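Local coordinates for protein ribonuclease VapC2 (PDB 3ZVK) that cleaves single-stranded RNA as the magnesium-dependent toxin of a type II toxin-antitoxin system and pairs with the antitoxin VapB2, at residues 1-13 with 106-120. The protein carries 1 engineered substitution. Residues are numbered along the deposited sequence; the frame is centred on the assembly and turned at random.
Sequences MIYMLGTNICVYA and AIAENATLVTNNIKE. Engineered in segment 1-13: Gly6 (natural residue Asp).
Met4 and Val114 belong to the central strand 2-5 and its neighbour 112-115 of the parallel PIN-domain sheet, and illustrate how such a pair is bonded and packed. Thr112 N donates to Ile2 O, Met4 N to Thr112 O, Val114 N to Met4 O at 2.9 Å, and Gly6 N to Val114 O. On one face, Tyr3 lies beside Thr112, its CE2 3.7 Å from Thr112 CG2, while Val114 CG2 meets the ring edge in plane. Leu5 CD2 packs alongside Val114 CB. On the other face, which Met4 shares with Leu113, Met4 has CG beside its backbone N (chi1 -61°) and its chain bent at chi3 (82°); CG rests on Ala111 CB at 3.7 Å and SD comes close to Ala106 CA and Glu109 CG. Ala106 and Glu109 lie in the last turn of helix 97-109, and Asn110, just beyond it, leaves the helical conformation in a Schellman motif; Lys76 holds the Glu109 carboxylate in a salt bridge.

Beyond the strands, Gly6, an engineered replacement for the Asp predicted to bind magnesium, occupies the N-cap position of helix 7-16. Ile9 CG1 abuts Val114 CG1, and its CD1 reaches Thr115 O. Asn116 ND2 approaches Tyr12 CB, its amide steeply turned from the ring, whereas Asn116 OD1 accepts a hydrogen bond from Tyr21. Glu120, extended beyond CG, brings its carboxylate to the start of helix 7-16. Asn8 N gives Glu120 OE2 a weak hydrogen bond, and the Asn8 amide stacks on the carboxylate with planes 19° apart. Thr115 OG1 donates to Glu120 OE1 at 2.7 Å from the anti side. A water joins the elements: it accepts from Ile9 N and donates to Val114 O and, at 2.6 Å, to Glu120 OE1.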
# COMPACT_ATOMS: atom_id res chain seq x y z
N MET A 1 22.38 22.75 9.81
CA MET A 1 22.70 21.38 9.43
C MET A 1 22.07 20.37 10.38
O MET A 1 21.33 20.76 11.27
CB MET A 1 24.22 21.19 9.29
CG MET A 1 24.96 21.00 10.59
SD MET A 1 26.49 20.02 10.47
CE MET A 1 26.04 18.74 9.36
N ILE A 2 22.36 19.08 10.19
CA ILE A 2 21.85 18.00 11.05
C ILE A 2 22.91 17.61 12.08
O ILE A 2 24.06 17.35 11.74
CB ILE A 2 21.37 16.75 10.23
CG1 ILE A 2 20.30 17.15 9.18
CG2 ILE A 2 20.86 15.63 11.14
CD1 ILE A 2 19.94 16.07 8.15
N TYR A 3 22.51 17.57 13.35
CA TYR A 3 23.35 17.10 14.44
C TYR A 3 22.70 15.82 14.94
O TYR A 3 21.58 15.86 15.43
CB TYR A 3 23.43 18.13 15.57
CG TYR A 3 24.43 19.23 15.29
CD1 TYR A 3 24.09 20.33 14.51
CD2 TYR A 3 25.74 19.16 15.81
CE1 TYR A 3 25.02 21.34 14.25
CE2 TYR A 3 26.66 20.17 15.56
CZ TYR A 3 26.29 21.27 14.79
OH TYR A 3 27.17 22.31 14.52
N MET A 4 23.37 14.68 14.78
CA MET A 4 22.85 13.39 15.26
C MET A 4 23.57 13.05 16.55
O MET A 4 24.81 13.13 16.61
CB MET A 4 23.04 12.29 14.21
CG MET A 4 22.31 12.57 12.92
SD MET A 4 22.24 11.22 11.75
CE MET A 4 20.89 10.30 12.43
N LEU A 5 22.81 12.75 17.62
CA LEU A 5 23.45 12.41 18.91
C LEU A 5 23.69 10.91 19.00
O LEU A 5 22.85 10.11 18.58
CB LEU A 5 22.61 12.86 20.13
CG LEU A 5 21.98 14.23 20.06
CD1 LEU A 5 20.95 14.40 21.18
CD2 LEU A 5 23.05 15.32 20.09
N GLY A 6 24.86 10.57 19.51
CA GLY A 6 25.27 9.18 19.74
C GLY A 6 24.63 8.66 21.01
O GLY A 6 24.00 9.41 21.76
N THR A 7 24.78 7.36 21.25
CA THR A 7 24.16 6.68 22.40
C THR A 7 24.66 7.24 23.73
O THR A 7 23.84 7.53 24.61
CB THR A 7 24.34 5.15 22.26
OG1 THR A 7 23.85 4.76 20.97
CG2 THR A 7 23.59 4.36 23.35
N ASN A 8 26.00 7.39 23.88
CA ASN A 8 26.65 7.90 25.08
C ASN A 8 26.16 9.28 25.47
O ASN A 8 25.89 9.49 26.64
CB ASN A 8 28.18 7.90 24.93
CG ASN A 8 28.90 6.59 24.77
OD1 ASN A 8 30.10 6.60 24.51
ND2 ASN A 8 28.29 5.44 25.03
N ILE A 9 25.99 10.20 24.49
CA ILE A 9 25.46 11.55 24.71
C ILE A 9 24.06 11.44 25.28
O ILE A 9 23.78 12.11 26.27
CB ILE A 9 25.51 12.42 23.41
CG1 ILE A 9 26.93 13.00 23.18
CG2 ILE A 9 24.46 13.54 23.41
CD1 ILE A 9 27.43 14.13 24.15
N CYS A 10 23.21 10.55 24.67
CA CYS A 10 21.82 10.35 25.04
C CYS A 10 21.66 9.78 26.45
O CYS A 10 20.87 10.34 27.22
CB CYS A 10 21.08 9.54 24.00
SG CYS A 10 20.80 10.40 22.44
N VAL A 11 22.43 8.70 26.79
CA VAL A 11 22.46 8.05 28.10
C VAL A 11 22.91 9.04 29.21
O VAL A 11 22.24 9.14 30.24
CB VAL A 11 23.29 6.74 28.09
CG1 VAL A 11 23.45 6.16 29.51
CG2 VAL A 11 22.64 5.68 27.19
N TYR A 12 23.98 9.82 28.96
CA TYR A 12 24.48 10.84 29.90
C TYR A 12 23.48 11.96 30.11
O TYR A 12 23.33 12.42 31.23
CB TYR A 12 25.85 11.41 29.47
CG TYR A 12 26.62 12.03 30.61
CD1 TYR A 12 27.31 11.24 31.53
CD2 TYR A 12 26.67 13.41 30.77
CE1 TYR A 12 28.02 11.81 32.59
CE2 TYR A 12 27.35 13.99 31.84
CZ TYR A 12 28.02 13.18 32.75
OH TYR A 12 28.70 13.75 33.80
N ALA A 13 22.76 12.37 29.05
CA ALA A 13 21.74 13.40 29.11
C ALA A 13 20.57 12.97 30.01
O ALA A 13 20.15 13.74 30.87
CB ALA A 13 21.22 13.70 27.71
N ALA A 106 25.26 8.86 10.26
CA ALA A 106 25.68 10.27 10.27
C ALA A 106 26.38 10.60 8.94
O ALA A 106 26.09 11.63 8.35
CB ALA A 106 26.59 10.55 11.45
N ILE A 107 27.26 9.70 8.44
CA ILE A 107 27.97 9.89 7.18
C ILE A 107 26.96 10.01 6.04
O ILE A 107 27.04 10.96 5.26
CB ILE A 107 29.06 8.79 6.93
CG1 ILE A 107 30.22 8.88 7.92
CG2 ILE A 107 29.63 8.87 5.50
CD1 ILE A 107 31.06 7.60 8.10
N ALA A 108 25.99 9.08 5.96
CA ALA A 108 24.95 9.06 4.93
C ALA A 108 24.03 10.28 4.94
O ALA A 108 23.54 10.67 3.88
CB ALA A 108 24.14 7.80 5.04
N GLU A 109 23.79 10.88 6.13
CA GLU A 109 22.95 12.07 6.28
C GLU A 109 23.78 13.38 6.18
O GLU A 109 23.21 14.47 6.19
CB GLU A 109 22.19 12.03 7.63
CG GLU A 109 21.18 10.90 7.80
CD GLU A 109 19.98 10.81 6.88
OE1 GLU A 109 19.71 11.78 6.14
OE2 GLU A 109 19.29 9.76 6.91
N ASN A 110 25.11 13.26 6.09
CA ASN A 110 26.08 14.36 6.07
C ASN A 110 25.91 15.21 7.34
O ASN A 110 25.86 16.43 7.29
CB ASN A 110 26.02 15.18 4.78
CG ASN A 110 27.39 15.65 4.40
OD1 ASN A 110 27.97 16.55 5.02
ND2 ASN A 110 27.98 14.95 3.43
N ALA A 111 25.80 14.52 8.46
CA ALA A 111 25.54 15.08 9.77
C ALA A 111 26.79 15.11 10.66
O ALA A 111 27.73 14.35 10.44
CB ALA A 111 24.45 14.25 10.46
N THR A 112 26.76 15.95 11.69
CA THR A 112 27.79 16.01 12.72
C THR A 112 27.35 15.01 13.78
O THR A 112 26.21 15.09 14.29
CB THR A 112 27.90 17.41 13.31
OG1 THR A 112 28.33 18.32 12.29
CG2 THR A 112 28.88 17.46 14.46
N LEU A 113 28.24 14.05 14.10
CA LEU A 113 27.93 13.06 15.13
C LEU A 113 28.46 13.56 16.45
O LEU A 113 29.64 13.88 16.58
CB LEU A 113 28.50 11.68 14.77
CG LEU A 113 28.16 10.51 15.71
CD1 LEU A 113 26.66 10.27 15.85
CD2 LEU A 113 28.80 9.28 15.20
N VAL A 114 27.57 13.63 17.44
CA VAL A 114 27.87 14.15 18.76
C VAL A 114 28.25 13.04 19.71
O VAL A 114 27.50 12.09 19.91
CB VAL A 114 26.77 15.06 19.31
CG1 VAL A 114 27.21 15.73 20.60
CG2 VAL A 114 26.32 16.09 18.27
N THR A 115 29.44 13.19 20.32
CA THR A 115 30.05 12.23 21.21
C THR A 115 30.37 12.78 22.60
O THR A 115 30.35 13.99 22.79
CB THR A 115 31.19 11.49 20.49
OG1 THR A 115 31.52 10.33 21.27
CG2 THR A 115 32.41 12.37 20.25
N ASN A 116 30.66 11.86 23.55
CA ASN A 116 30.96 11.98 25.00
C ASN A 116 32.46 11.72 25.31
O ASN A 116 32.93 12.06 26.39
CB ASN A 116 30.18 10.82 25.72
CG ASN A 116 29.23 11.25 26.80
OD1 ASN A 116 28.53 12.24 26.69
ND2 ASN A 116 29.09 10.46 27.82
N ASN A 117 33.16 10.99 24.40
CA ASN A 117 34.54 10.53 24.55
C ASN A 117 35.19 10.14 23.21
O ASN A 117 34.51 9.96 22.19
CB ASN A 117 34.62 9.33 25.53
CG ASN A 117 33.58 8.25 25.33
OD1 ASN A 117 33.45 7.67 24.24
ND2 ASN A 117 32.81 7.97 26.37
N ILE A 118 36.52 9.98 23.24
CA ILE A 118 37.36 9.60 22.10
C ILE A 118 37.26 8.11 21.73
O ILE A 118 37.54 7.74 20.58
CB ILE A 118 38.83 10.09 22.28
CG1 ILE A 118 39.46 9.57 23.60
CG2 ILE A 118 38.90 11.62 22.18
CD1 ILE A 118 41.01 9.34 23.55
N LYS A 119 36.84 7.27 22.69
CA LYS A 119 36.71 5.83 22.45
C LYS A 119 35.50 5.46 21.58
O LYS A 119 35.66 4.64 20.67
CB LYS A 119 36.76 5.01 23.75
N GLU A 120 34.31 6.05 21.83
CA GLU A 120 33.06 5.76 21.10
C GLU A 120 33.23 5.67 19.56
O GLU A 120 32.89 4.64 18.98
CB GLU A 120 31.93 6.72 21.50
CG GLU A 120 30.52 6.21 21.21
CD GLU A 120 29.37 7.18 21.49
OE1 GLU A 120 29.65 8.38 21.73
OE2 GLU A 120 28.20 6.74 21.45
O HOH W 1 27.53 9.94 21.92